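Local coordinates for protein 2'-deoxycytidine 5'-triphosphate deaminase (Agrobacterium tumefaciens, PDB 2R9Q) that probably catalyses the hydrolytic deamination of dCTP to dUTP, a step that supplies the precursor of thymidylate, at residues V156-S161 with V227-K232; C90-P95 with I148-F153; S42-L47 with L163-F168; S49-V54 with V78-G83. All blocks are in the same frame, centred on the assembly; numbering follows the deposited sequence.

Interaction 1: V156-S161 with V227-K232; sequences VVRRGS and VVDVDK
R158, D229, D231 and K232 form a salt-bridge network beside a short parallel strand pairing, 155-157 with 228-229, which ties the N-terminal deaminase region to the C-terminal one. The backbone link runs through V156: its N donates to V228 O (2.8 Å), and its O accepts from V230 N. On the face shared with D229, V156 CG1 rests 3.4 Å from D229 CA and also meets V227. R158 grips D229 end-on, NH1 bonding OD1 at 3.0 Å and NH2 bonding OD2 at 3.0 Å, with the guanidinium and carboxylate planes 28° apart. NH1 also donates to D231 OD2 at 2.9 Å; this oxygen lies in the guanidinium plane, whereas the donor stands above the D231 carboxylate. D229 OD1 has a second donor, D231 N, which closes an Asx turn. The type II turn from R158 to S161 brings S161 OG back to accept from R158 N and sets it 2.9 Å from D231 OD1. A water joins D231 OD2 to R159 O, and R158 NE is taken by Q82 O. K232 NZ adds a weak salt bridge to D229 OD2 at 3.3 Å. With two carboxylates set against two cations, the charges roughly balance, so both acids are probably ionised, and the nearby carboxylates probably offset the closeness of R158 to K232.

Interaction 2: C90-P95 with I148-F153; sequences CVYIVP and ISPRTF
Y92 and I148 are an antiparallel hydrogen-bonded pair in a β-sheet of the dUTPase-clan domain, joining strand 91-101 to strand 143-150. Their side chains share one face of the sheet. Y92 CG is anti to its own carbonyl carbon (chi1 -53°), beside the backbone N; the ring has an edge toward the neighbouring strand, with CD2 3.5 Å from I148 O and P150 CD also near the ring plane. At the far end of the ring, Y92 OH is hydrogen-bonded to E87 N, so the tyrosine spans from this strand pair to the loop after strand 84-86. On the same face, I148 reaches toward V94, and its CD1 comes 4.0 Å from V94 CG2. Beneath the side chains, Y92 O accepts from I148 N at 2.8 Å, while Y92 N donates to I148 O at 3.0 Å. S149 and V91 belong to the other face, where V322 of the third subunit packs on both. There S149 OG, anti to its backbone N (chi1 -166°), turns to C90. R151 NH2 is modelled very close to the same hydroxyl, a distance best treated as doubtful. S149 OG donates to C90 O at 2.8 Å from well above the carbonyl plane, and S149 CA makes a CA-H...O contact with that oxygen at 3.3 Å.

Interaction 3: S42-L47 with L163-F168; sequences SLDLRL and LSQIRF
L43, L45 and I166 make the apolar centre of this antiparallel strand pair, all three on one face of the sheet. I166 CG2 is the meeting point: the L45 side chain crosses that of I166 obliquely, CD2 3.8 Å from CG2, and L43, lying alongside I166 and pointing the same way, brings CB to 4.1 Å. With CG2 set between its backbone N and carbonyl carbon, I166 turns this methyl toward the leucines, while CG1, anti to the N (chi1 -172°), lies over the rim of one face of F168. L43 CD2 reaches the edge of the same ring. Farther along, L47 and L163 cross at about a right angle, their CD1 atoms 4.0 Å apart. The backbones are laced by L43 N to I166 O at 2.8 Å and by I166 N to L43 O at 2.8 Å. Where the strands separate toward L47, a water takes over, donating to L45 O and accepting from L163 N. The polar edge is on the opposite face, where D44 and Q165 stand side by side and Q165 NE2 donates to D44 OD1 at 2.7 Å. D44 OD2 is held by R162 and K113, an environment likely to keep the acid ionised. S42 OG is buried near the Q165 amide and has no hydrogen-bond partner in the model. Around the pair, strand 38-39 flanks L43 and D44, while strands 91-101 and 143-150 pack against L45, L47, L163 and S164 from the adjoining sheet.

Interaction 4: S49-V54 with V78-G83; sequences SKAYRV and VDLSQG
A51 and V78 form an antiparallel hydrogen-bonded pair whose CB atoms lie 4.1 Å apart on the same face of the sheet. Two nearly straight bonds join them, A51 N to V78 O at 2.8 Å and V78 N to A51 O at 2.7 Å. L80 comes in beside them: its CG is anti to the carbonyl carbon (chi1 -56°), and both methyls beyond it, CD1 and CD2, face A51 CB from one side, each 4.1 Å away. The next rung is L80 N to S49 O at 2.8 Å. Between the rungs, K50 and D79 make a non-hydrogen-bonded pair, and K50 CA contributes a CA-H...O contact to V78 O at 3.4 Å.

A second shell surrounds the point where the chain turns away after D79. D79 OD1 accepts from both S81 N, at 3.2 Å, and S81 OG, at 2.6 Å; the hydroxyl uses the syn lone pair, whereas the amide approaches from above the carboxylate. S49 OG is bound by R159, which also pairs through its backbone with L80, and K50 NZ forms a salt bridge to E77. On the apolar face, A51 packs on V94 and L80 on L47. Beyond the paired rungs, R53 makes a salt bridge to E87 of the second subunit. This is a β-ladder in an antiparallel sheet of the dUTPase-clan domain, ending in an Asx turn where strand 76-79 gives way to a loop.

Overall arrangement
Interactions 2 and 3 are buried, whereas 1 and 4 are only partly so and carry more of their charge at the protein surface. Interactions 2 and 4 share a sheet: strand 50-54 pairs with strand 91-101, I93 N bonding Y52 O, and both contacts reach the second subunit. Interaction 3 lies in a separate sheet, nearest the chain's centre, and meets the others largely through L47, which touches V94, I148, L80 and V157. Of the four, only interaction 1 has its two segments in different family regions; it adds an ion-pair network to a short parallel pairing, while interactions 2 to 4 rely mainly on antiparallel backbone bonds and apolar contacts. Its V228 packs on F153 of interaction 2.

Interaction 1: V156-S161 with V227-K232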
loop_
_atom_site.group_PDB
_atom_site.type_symbol
_atom_site.label_atom_id
_atom_site.label_comp_id
_atom_site.label_asym_id
_atom_site.label_seq_id
_atom_site.Cartn_x
_atom_site.Cartn_y
_atom_site.Cartn_z
ATOM N N VAL B 156 0.149 15.210 -16.348
ATOM C CA VAL B 156 0.370 16.643 -16.583
ATOM C C VAL B 156 -0.866 17.291 -17.221
ATOM O O VAL B 156 -1.425 16.777 -18.192
ATOM C CB VAL B 156 1.745 17.000 -17.328
ATOM C CG1 VAL B 156 2.223 15.856 -18.181
ATOM C CG2 VAL B 156 1.619 18.275 -18.158
ATOM N N VAL B 157 -1.267 18.411 -16.624
ATOM C CA VAL B 157 -2.415 19.226 -17.034
ATOM C C VAL B 157 -2.033 20.685 -17.148
ATOM O O VAL B 157 -1.034 21.122 -16.605
ATOM C CB VAL B 157 -3.659 19.079 -16.074
ATOM C CG1 VAL B 157 -4.009 17.606 -15.882
ATOM C CG2 VAL B 157 -3.467 19.840 -14.730
ATOM N N ARG B 158 -2.849 21.441 -17.856
ATOM C CA ARG B 158 -2.629 22.848 -18.038
ATOM C C ARG B 158 -3.926 23.547 -18.374
ATOM O O ARG B 158 -4.973 22.910 -18.534
ATOM C CB ARG B 158 -1.623 23.082 -19.165
ATOM C CG ARG B 158 -2.057 22.464 -20.503
ATOM C CD ARG B 158 -1.033 22.670 -21.546
ATOM N NE ARG B 158 0.234 22.037 -21.219
ATOM C CZ ARG B 158 0.502 20.753 -21.411
ATOM N NH1 ARG B 158 -0.411 19.944 -21.906
ATOM N NH2 ARG B 158 1.698 20.266 -21.103
ATOM N N ARG B 159 -3.832 24.870 -18.511
ATOM C CA ARG B 159 -4.956 25.683 -18.930
ATOM C C ARG B 159 -5.438 25.114 -20.258
ATOM O O ARG B 159 -4.659 24.915 -21.166
ATOM C CB ARG B 159 -4.579 27.146 -19.029
ATOM C CG ARG B 159 -5.732 28.026 -19.410
ATOM C CD ARG B 159 -5.320 29.453 -19.695
ATOM N NE ARG B 159 -6.440 30.224 -20.268
ATOM C CZ ARG B 159 -7.423 30.787 -19.562
ATOM N NH1 ARG B 159 -7.458 30.698 -18.232
ATOM N NH2 ARG B 159 -8.383 31.456 -20.181
ATOM N N GLY B 160 -6.725 24.814 -20.316
ATOM C CA GLY B 160 -7.333 24.185 -21.466
ATOM C C GLY B 160 -7.599 22.694 -21.416
ATOM O O GLY B 160 -8.371 22.206 -22.203
ATOM N N SER B 161 -6.955 21.970 -20.505
ATOM C CA SER B 161 -7.096 20.524 -20.430
ATOM C C SER B 161 -8.556 20.159 -20.218
ATOM O O SER B 161 -9.285 20.860 -19.534
ATOM C CB SER B 161 -6.180 19.911 -19.358
ATOM O OG SER B 161 -4.811 20.056 -19.683
ATOM N N VAL B 227 5.034 10.510 -16.417
ATOM C CA VAL B 227 3.841 11.315 -16.224
ATOM C C VAL B 227 3.040 11.264 -17.522
ATOM O O VAL B 227 3.626 11.201 -18.570
ATOM C CB VAL B 227 4.179 12.776 -15.805
ATOM C CG1 VAL B 227 4.984 12.777 -14.533
ATOM C CG2 VAL B 227 4.941 13.496 -16.920
ATOM N N VAL B 228 1.716 11.228 -17.445
ATOM C CA VAL B 228 0.914 11.255 -18.638
ATOM C C VAL B 228 0.401 12.645 -18.925
ATOM O O VAL B 228 -0.342 13.172 -18.130
ATOM C CB VAL B 228 -0.296 10.305 -18.590
ATOM C CG1 VAL B 228 -1.078 10.422 -19.909
ATOM C CG2 VAL B 228 0.149 8.901 -18.359
ATOM N N ASP B 229 0.808 13.219 -20.064
ATOM C CA ASP B 229 0.212 14.451 -20.587
ATOM C C ASP B 229 -1.182 14.155 -21.163
ATOM O O ASP B 229 -1.330 13.446 -22.152
ATOM C CB ASP B 229 1.122 15.123 -21.630
ATOM C CG ASP B 229 0.797 16.610 -21.852
ATOM O OD1 ASP B 229 -0.400 16.976 -21.909
ATOM O OD2 ASP B 229 1.748 17.419 -21.993
ATOM N N VAL B 230 -2.189 14.709 -20.496
ATOM C CA VAL B 230 -3.590 14.490 -20.813
ATOM C C VAL B 230 -4.026 15.182 -22.105
ATOM O O VAL B 230 -5.048 14.837 -22.686
ATOM C CB VAL B 230 -4.524 14.915 -19.624
ATOM C CG1 VAL B 230 -4.072 14.221 -18.322
ATOM C CG2 VAL B 230 -4.627 16.452 -19.482
ATOM N N ASP B 231 -3.237 16.162 -22.542
ATOM C CA ASP B 231 -3.413 16.787 -23.868
ATOM C C ASP B 231 -2.782 15.980 -25.021
ATOM O O ASP B 231 -3.192 16.120 -26.128
ATOM C CB ASP B 231 -2.898 18.223 -23.866
ATOM C CG ASP B 231 -3.603 19.115 -22.846
ATOM O OD1 ASP B 231 -4.574 18.676 -22.205
ATOM O OD2 ASP B 231 -3.182 20.280 -22.668
ATOM N N LYS B 232 -1.821 15.116 -24.747
ATOM C CA LYS B 232 -1.103 14.392 -25.784
ATOM C C LYS B 232 -1.121 12.911 -25.452
ATOM O O LYS B 232 -0.086 12.300 -25.361
ATOM C CB LYS B 232 0.371 14.849 -25.872
ATOM C CG LYS B 232 0.707 16.256 -25.445
ATOM C CD LYS B 232 0.229 17.313 -26.420
ATOM C CE LYS B 232 1.138 18.564 -26.356
ATOM N NZ LYS B 232 1.425 19.004 -24.922
HETATM O O HOH W 1 -4.505 22.798 -22.898
#

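Interaction 2: C90-P95 with I148-F153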
loop_
_atom_site.group_PDB
_atom_site.type_symbol
_atom_site.label_atom_id
_atom_site.label_comp_id
_atom_site.label_asym_id
_atom_site.label_seq_id
_atom_site.Cartn_x
_atom_site.Cartn_y
_atom_site.Cartn_z
ATOM N N CYS B 90 -3.120 12.522 -4.477
ATOM C CA CYS B 90 -3.156 13.950 -4.120
ATOM C C CYS B 90 -4.398 14.547 -4.691
ATOM O O CYS B 90 -4.840 14.099 -5.723
ATOM C CB CYS B 90 -1.921 14.700 -4.636
ATOM S SG CYS B 90 -0.412 14.185 -3.853
ATOM N N VAL B 91 -4.938 15.553 -3.993
ATOM C CA VAL B 91 -6.224 16.142 -4.325
ATOM C C VAL B 91 -6.002 17.602 -4.716
ATOM O O VAL B 91 -5.299 18.357 -4.044
ATOM C CB VAL B 91 -7.272 15.962 -3.164
ATOM C CG1 VAL B 91 -8.662 16.372 -3.587
ATOM C CG2 VAL B 91 -7.271 14.532 -2.645
ATOM N N TYR B 92 -6.565 17.958 -5.855
ATOM C CA TYR B 92 -6.468 19.300 -6.418
ATOM C C TYR B 92 -7.841 19.814 -6.776
ATOM O O TYR B 92 -8.661 19.072 -7.287
ATOM C CB TYR B 92 -5.570 19.311 -7.678
ATOM C CG TYR B 92 -4.200 18.696 -7.494
ATOM C CD1 TYR B 92 -3.124 19.456 -7.067
ATOM C CD2 TYR B 92 -3.993 17.358 -7.748
ATOM C CE1 TYR B 92 -1.879 18.899 -6.901
ATOM C CE2 TYR B 92 -2.759 16.778 -7.587
ATOM C CZ TYR B 92 -1.695 17.545 -7.166
ATOM O OH TYR B 92 -0.471 16.940 -7.024
ATOM N N ILE B 93 -8.113 21.072 -6.466
ATOM C CA ILE B 93 -9.323 21.760 -6.947
ATOM C C ILE B 93 -8.904 22.775 -8.009
ATOM O O ILE B 93 -7.928 23.504 -7.836
ATOM C CB ILE B 93 -10.146 22.465 -5.819
ATOM C CG1 ILE B 93 -10.256 21.588 -4.560
ATOM C CG2 ILE B 93 -11.541 22.851 -6.308
ATOM C CD1 ILE B 93 -11.018 20.371 -4.725
ATOM N N VAL B 94 -9.634 22.765 -9.126
ATOM C CA VAL B 94 -9.335 23.579 -10.299
ATOM C C VAL B 94 -10.582 24.330 -10.774
ATOM O O VAL B 94 -11.553 23.700 -11.214
ATOM C CB VAL B 94 -8.731 22.734 -11.429
ATOM C CG1 VAL B 94 -8.407 23.599 -12.614
ATOM C CG2 VAL B 94 -7.504 22.029 -10.926
ATOM N N PRO B 95 -10.575 25.679 -10.654
ATOM C CA PRO B 95 -11.604 26.463 -11.350
ATOM C C PRO B 95 -11.583 26.212 -12.837
ATOM O O PRO B 95 -10.526 26.185 -13.467
ATOM C CB PRO B 95 -11.264 27.930 -11.005
ATOM C CG PRO B 95 -10.510 27.847 -9.705
ATOM C CD PRO B 95 -9.713 26.542 -9.830
ATOM N N ILE B 148 -9.679 16.959 -8.832
ATOM C CA ILE B 148 -8.865 15.985 -9.538
ATOM C C ILE B 148 -7.963 15.266 -8.570
ATOM O O ILE B 148 -7.155 15.873 -7.871
ATOM C CB ILE B 148 -7.953 16.592 -10.687
ATOM C CG1 ILE B 148 -8.705 17.494 -11.649
ATOM C CG2 ILE B 148 -7.240 15.466 -11.498
ATOM C CD1 ILE B 148 -7.815 18.369 -12.548
ATOM N N SER B 149 -8.084 13.950 -8.578
ATOM C CA SER B 149 -7.121 13.070 -7.926
ATOM C C SER B 149 -6.694 11.910 -8.827
ATOM O O SER B 149 -7.470 10.974 -9.058
ATOM C CB SER B 149 -7.675 12.520 -6.612
ATOM O OG SER B 149 -6.617 11.961 -5.886
ATOM N N PRO B 150 -5.465 11.961 -9.345
ATOM C CA PRO B 150 -4.922 10.818 -10.108
ATOM C C PRO B 150 -4.753 9.591 -9.216
ATOM O O PRO B 150 -4.304 9.719 -8.118
ATOM C CB PRO B 150 -3.560 11.336 -10.583
ATOM C CG PRO B 150 -3.657 12.821 -10.447
ATOM C CD PRO B 150 -4.483 13.052 -9.277
ATOM N N ARG B 151 -5.115 8.421 -9.688
ATOM C CA ARG B 151 -5.042 7.252 -8.860
ATOM C C ARG B 151 -3.873 6.336 -9.241
ATOM O O ARG B 151 -3.200 5.829 -8.381
ATOM C CB ARG B 151 -6.370 6.521 -8.940
ATOM C CG ARG B 151 -7.186 6.453 -7.718
ATOM C CD ARG B 151 -8.089 7.636 -7.434
ATOM N NE ARG B 151 -7.560 8.680 -6.540
ATOM C CZ ARG B 151 -6.708 8.563 -5.501
ATOM N NH1 ARG B 151 -6.208 7.399 -5.077
ATOM N NH2 ARG B 151 -6.366 9.668 -4.838
ATOM N N THR B 152 -3.662 6.083 -10.532
ATOM C CA THR B 152 -2.602 5.162 -10.956
ATOM C C THR B 152 -1.439 5.843 -11.616
ATOM O O THR B 152 -0.327 5.513 -11.324
ATOM C CB THR B 152 -3.118 4.081 -11.907
ATOM O OG1 THR B 152 -4.194 3.391 -11.276
ATOM C CG2 THR B 152 -1.995 3.068 -12.303
ATOM N N PHE B 153 -1.716 6.741 -12.559
ATOM C CA PHE B 153 -0.684 7.445 -13.288
ATOM C C PHE B 153 -0.600 8.879 -12.844
ATOM O O PHE B 153 -1.629 9.582 -12.762
ATOM C CB PHE B 153 -0.915 7.445 -14.832
ATOM C CG PHE B 153 -1.286 6.108 -15.412
ATOM C CD1 PHE B 153 -0.384 5.099 -15.472
ATOM C CD2 PHE B 153 -2.528 5.897 -15.951
ATOM C CE1 PHE B 153 -0.730 3.901 -15.984
ATOM C CE2 PHE B 153 -2.870 4.698 -16.452
ATOM C CZ PHE B 153 -1.963 3.705 -16.464
#

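Interaction 3: S42-L47 with L163-F168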
loop_
_atom_site.group_PDB
_atom_site.type_symbol
_atom_site.label_atom_id
_atom_site.label_comp_id
_atom_site.label_asym_id
_atom_site.label_seq_id
_atom_site.Cartn_x
_atom_site.Cartn_y
_atom_site.Cartn_z
ATOM N N SER B 42 -23.313 16.793 -25.071
ATOM C CA SER B 42 -22.554 17.270 -23.910
ATOM C C SER B 42 -21.504 18.284 -24.349
ATOM O O SER B 42 -21.261 18.483 -25.531
ATOM C CB SER B 42 -21.875 16.110 -23.167
ATOM O OG SER B 42 -21.058 15.342 -24.045
ATOM N N LEU B 43 -20.893 18.932 -23.376
ATOM C CA LEU B 43 -19.797 19.845 -23.583
ATOM C C LEU B 43 -18.608 19.504 -22.669
ATOM O O LEU B 43 -18.741 19.381 -21.460
ATOM C CB LEU B 43 -20.301 21.258 -23.320
ATOM C CG LEU B 43 -19.321 22.412 -23.137
ATOM C CD1 LEU B 43 -18.759 22.922 -24.449
ATOM C CD2 LEU B 43 -20.009 23.477 -22.334
ATOM N N ASP B 44 -17.442 19.339 -23.272
ATOM C CA ASP B 44 -16.154 19.340 -22.557
ATOM C C ASP B 44 -15.905 20.630 -21.785
ATOM O O ASP B 44 -16.223 21.731 -22.247
ATOM C CB ASP B 44 -14.984 19.088 -23.504
ATOM C CG ASP B 44 -14.899 17.637 -23.940
ATOM O OD1 ASP B 44 -15.845 16.868 -23.622
ATOM O OD2 ASP B 44 -13.885 17.278 -24.585
ATOM N N LEU B 45 -15.358 20.441 -20.590
ATOM C CA LEU B 45 -14.993 21.503 -19.684
ATOM C C LEU B 45 -13.477 21.608 -19.636
ATOM O O LEU B 45 -12.782 20.606 -19.638
ATOM C CB LEU B 45 -15.549 21.234 -18.279
ATOM C CG LEU B 45 -17.055 21.110 -18.101
ATOM C CD1 LEU B 45 -17.331 20.454 -16.727
ATOM C CD2 LEU B 45 -17.736 22.471 -18.266
ATOM N N ARG B 46 -12.983 22.832 -19.592
ATOM C CA ARG B 46 -11.574 23.110 -19.630
ATOM C C ARG B 46 -11.113 23.684 -18.310
ATOM O O ARG B 46 -11.785 24.506 -17.721
ATOM C CB ARG B 46 -11.247 24.134 -20.729
ATOM C CG ARG B 46 -11.577 23.735 -22.149
ATOM C CD ARG B 46 -11.316 24.866 -23.115
ATOM N NE ARG B 46 -12.315 25.944 -23.040
ATOM C CZ ARG B 46 -12.348 26.988 -23.873
ATOM N NH1 ARG B 46 -13.267 27.927 -23.731
ATOM N NH2 ARG B 46 -11.473 27.096 -24.856
ATOM N N LEU B 47 -9.927 23.264 -17.901
ATOM C CA LEU B 47 -9.217 23.839 -16.762
ATOM C C LEU B 47 -8.807 25.287 -16.995
ATOM O O LEU B 47 -8.373 25.687 -18.106
ATOM C CB LEU B 47 -7.947 23.032 -16.412
ATOM C CG LEU B 47 -8.026 21.506 -16.267
ATOM C CD1 LEU B 47 -6.687 20.949 -15.773
ATOM C CD2 LEU B 47 -9.192 21.092 -15.391
ATOM N N LEU B 163 -10.954 17.201 -18.996
ATOM C CA LEU B 163 -11.015 15.911 -18.293
ATOM C C LEU B 163 -12.451 15.437 -18.107
ATOM O O LEU B 163 -12.726 14.249 -17.994
ATOM C CB LEU B 163 -10.258 15.976 -16.982
ATOM C CG LEU B 163 -8.726 16.162 -16.914
ATOM C CD1 LEU B 163 -8.303 17.585 -17.249
ATOM C CD2 LEU B 163 -8.236 15.864 -15.510
ATOM N N SER B 164 -13.369 16.376 -18.222
ATOM C CA SER B 164 -14.735 16.186 -17.830
ATOM C C SER B 164 -15.681 16.753 -18.854
ATOM O O SER B 164 -15.293 17.554 -19.675
ATOM C CB SER B 164 -14.921 16.896 -16.500
ATOM O OG SER B 164 -16.143 16.552 -15.929
ATOM N N GLN B 165 -16.931 16.321 -18.796
ATOM C CA GLN B 165 -17.999 16.891 -19.619
ATOM C C GLN B 165 -19.349 17.049 -18.900
ATOM O O GLN B 165 -19.673 16.322 -17.972
ATOM C CB GLN B 165 -18.158 16.146 -20.931
ATOM C CG GLN B 165 -18.208 14.698 -20.840
ATOM C CD GLN B 165 -18.082 14.027 -22.177
ATOM O OE1 GLN B 165 -18.601 12.931 -22.367
ATOM N NE2 GLN B 165 -17.419 14.680 -23.128
ATOM N N ILE B 166 -20.097 18.053 -19.351
ATOM C CA ILE B 166 -21.381 18.432 -18.792
ATOM C C ILE B 166 -22.503 18.229 -19.847
ATOM O O ILE B 166 -22.395 18.683 -20.987
ATOM C CB ILE B 166 -21.307 19.882 -18.227
ATOM C CG1 ILE B 166 -22.570 20.270 -17.456
ATOM C CG2 ILE B 166 -21.047 20.914 -19.301
ATOM C CD1 ILE B 166 -22.470 21.644 -16.870
ATOM N N ARG B 167 -23.551 17.507 -19.458
ATOM C CA ARG B 167 -24.745 17.297 -20.283
ATOM C C ARG B 167 -25.900 18.122 -19.717
ATOM O O ARG B 167 -26.176 18.074 -18.529
ATOM C CB ARG B 167 -25.098 15.811 -20.290
ATOM C CG ARG B 167 -26.403 15.420 -20.970
ATOM C CD ARG B 167 -26.453 13.920 -21.201
ATOM N NE ARG B 167 -25.517 13.460 -22.245
ATOM C CZ ARG B 167 -25.393 12.200 -22.645
ATOM N NH1 ARG B 167 -26.108 11.253 -22.081
ATOM N NH2 ARG B 167 -24.538 11.881 -23.605
ATOM N N PHE B 168 -26.553 18.889 -20.579
ATOM C CA PHE B 168 -27.695 19.745 -20.195
ATOM C C PHE B 168 -29.010 19.109 -20.575
ATOM O O PHE B 168 -29.103 18.443 -21.597
ATOM C CB PHE B 168 -27.599 21.119 -20.857
ATOM C CG PHE B 168 -26.297 21.808 -20.625
ATOM C CD1 PHE B 168 -26.139 22.661 -19.566
ATOM C CD2 PHE B 168 -25.225 21.593 -21.476
ATOM C CE1 PHE B 168 -24.947 23.271 -19.337
ATOM C CE2 PHE B 168 -24.034 22.213 -21.262
ATOM C CZ PHE B 168 -23.892 23.054 -20.192
HETATM O O HOH W 2 -11.556 19.602 -17.541
#

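Interaction 4: S49-V54 with V78-G83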
loop_
_atom_site.group_PDB
_atom_site.type_symbol
_atom_site.label_atom_id
_atom_site.label_comp_id
_atom_site.label_asym_id
_atom_site.label_seq_id
_atom_site.Cartn_x
_atom_site.Cartn_y
_atom_site.Cartn_z
ATOM N N SER B 49 -6.407 28.555 -15.158
ATOM C CA SER B 49 -4.967 28.803 -14.969
ATOM C C SER B 49 -4.360 28.449 -13.589
ATOM O O SER B 49 -3.155 28.478 -13.442
ATOM C CB SER B 49 -4.690 30.283 -15.243
ATOM O OG SER B 49 -5.148 30.664 -16.530
ATOM N N LYS B 50 -5.192 28.143 -12.595
ATOM C CA LYS B 50 -4.739 27.867 -11.236
ATOM C C LYS B 50 -5.322 26.519 -10.770
ATOM O O LYS B 50 -6.524 26.242 -10.963
ATOM C CB LYS B 50 -5.264 28.905 -10.234
ATOM C CG LYS B 50 -4.834 30.378 -10.248
ATOM C CD LYS B 50 -5.407 30.980 -8.857
ATOM C CE LYS B 50 -5.095 32.528 -8.475
ATOM N NZ LYS B 50 -5.173 32.849 -6.912
ATOM N N ALA B 51 -4.489 25.708 -10.137
ATOM C CA ALA B 51 -4.934 24.558 -9.365
ATOM C C ALA B 51 -4.619 24.767 -7.877
ATOM O O ALA B 51 -3.609 25.364 -7.500
ATOM C CB ALA B 51 -4.297 23.266 -9.875
ATOM N N TYR B 52 -5.521 24.290 -7.035
ATOM C CA TYR B 52 -5.348 24.366 -5.614
ATOM C C TYR B 52 -5.176 22.979 -5.044
ATOM O O TYR B 52 -6.036 22.120 -5.189
ATOM C CB TYR B 52 -6.529 25.052 -4.961
ATOM C CG TYR B 52 -6.750 26.470 -5.385
ATOM C CD1 TYR B 52 -5.900 27.487 -4.961
ATOM C CD2 TYR B 52 -7.810 26.801 -6.228
ATOM C CE1 TYR B 52 -6.133 28.806 -5.335
ATOM C CE2 TYR B 52 -8.042 28.092 -6.602
ATOM C CZ TYR B 52 -7.207 29.105 -6.152
ATOM O OH TYR B 52 -7.454 30.406 -6.571
ATOM N N ARG B 53 -4.022 22.769 -4.438
ATOM C CA ARG B 53 -3.714 21.535 -3.810
ATOM C C ARG B 53 -4.345 21.549 -2.416
ATOM O O ARG B 53 -4.203 22.495 -1.667
ATOM C CB ARG B 53 -2.223 21.286 -3.774
ATOM C CG ARG B 53 -1.916 19.865 -3.345
ATOM C CD ARG B 53 -0.979 19.838 -2.255
ATOM N NE ARG B 53 -0.525 18.480 -1.952
ATOM C CZ ARG B 53 -0.742 17.851 -0.804
ATOM N NH1 ARG B 53 -1.453 18.403 0.166
ATOM N NH2 ARG B 53 -0.255 16.654 -0.631
ATOM N N VAL B 54 -5.143 20.524 -2.147
ATOM C CA VAL B 54 -5.908 20.442 -0.906
ATOM C C VAL B 54 -5.550 19.164 -0.147
ATOM O O VAL B 54 -5.007 18.216 -0.687
ATOM C CB VAL B 54 -7.478 20.666 -1.110
ATOM C CG1 VAL B 54 -7.740 22.068 -1.694
ATOM C CG2 VAL B 54 -8.158 19.553 -1.943
ATOM N N VAL B 78 -1.064 26.120 -7.503
ATOM C CA VAL B 78 -0.256 25.623 -8.602
ATOM C C VAL B 78 -0.669 26.363 -9.885
ATOM O O VAL B 78 -1.843 26.475 -10.190
ATOM C CB VAL B 78 -0.493 24.110 -8.763
ATOM C CG1 VAL B 78 0.380 23.537 -9.869
ATOM C CG2 VAL B 78 -0.282 23.391 -7.419
ATOM N N ASP B 79 0.297 26.872 -10.623
ATOM C CA ASP B 79 0.010 27.543 -11.868
ATOM C C ASP B 79 -0.027 26.536 -13.005
ATOM O O ASP B 79 0.904 25.743 -13.183
ATOM C CB ASP B 79 1.025 28.649 -12.123
ATOM C CG ASP B 79 1.092 29.068 -13.582
ATOM O OD1 ASP B 79 0.168 29.776 -14.065
ATOM O OD2 ASP B 79 2.088 28.682 -14.248
ATOM N N LEU B 80 -1.119 26.568 -13.761
ATOM C CA LEU B 80 -1.287 25.666 -14.908
ATOM C C LEU B 80 -1.057 26.342 -16.268
ATOM O O LEU B 80 -1.327 25.753 -17.330
ATOM C CB LEU B 80 -2.667 25.052 -14.888
ATOM C CG LEU B 80 -3.085 24.288 -13.644
ATOM C CD1 LEU B 80 -4.468 23.719 -13.913
ATOM C CD2 LEU B 80 -2.059 23.225 -13.260
ATOM N N SER B 81 -0.558 27.567 -16.253
ATOM C CA SER B 81 -0.303 28.294 -17.518
ATOM C C SER B 81 0.589 27.540 -18.503
ATOM O O SER B 81 0.367 27.628 -19.705
ATOM C CB SER B 81 0.285 29.674 -17.240
ATOM O OG SER B 81 -0.640 30.442 -16.486
ATOM N N GLN B 82 1.571 26.797 -17.993
ATOM C CA GLN B 82 2.461 25.969 -18.831
ATOM C C GLN B 82 2.159 24.475 -18.694
ATOM O O GLN B 82 2.135 23.759 -19.691
ATOM C CB GLN B 82 3.962 26.218 -18.523
ATOM C CG GLN B 82 4.540 27.561 -19.087
ATOM C CD GLN B 82 4.032 27.935 -20.498
ATOM O OE1 GLN B 82 3.355 28.952 -20.668
ATOM N NE2 GLN B 82 4.349 27.114 -21.495
ATOM N N GLY B 83 1.932 24.013 -17.466
ATOM C CA GLY B 83 1.771 22.599 -17.217
ATOM C C GLY B 83 2.286 22.193 -15.861
ATOM O O GLY B 83 3.429 22.441 -15.528
#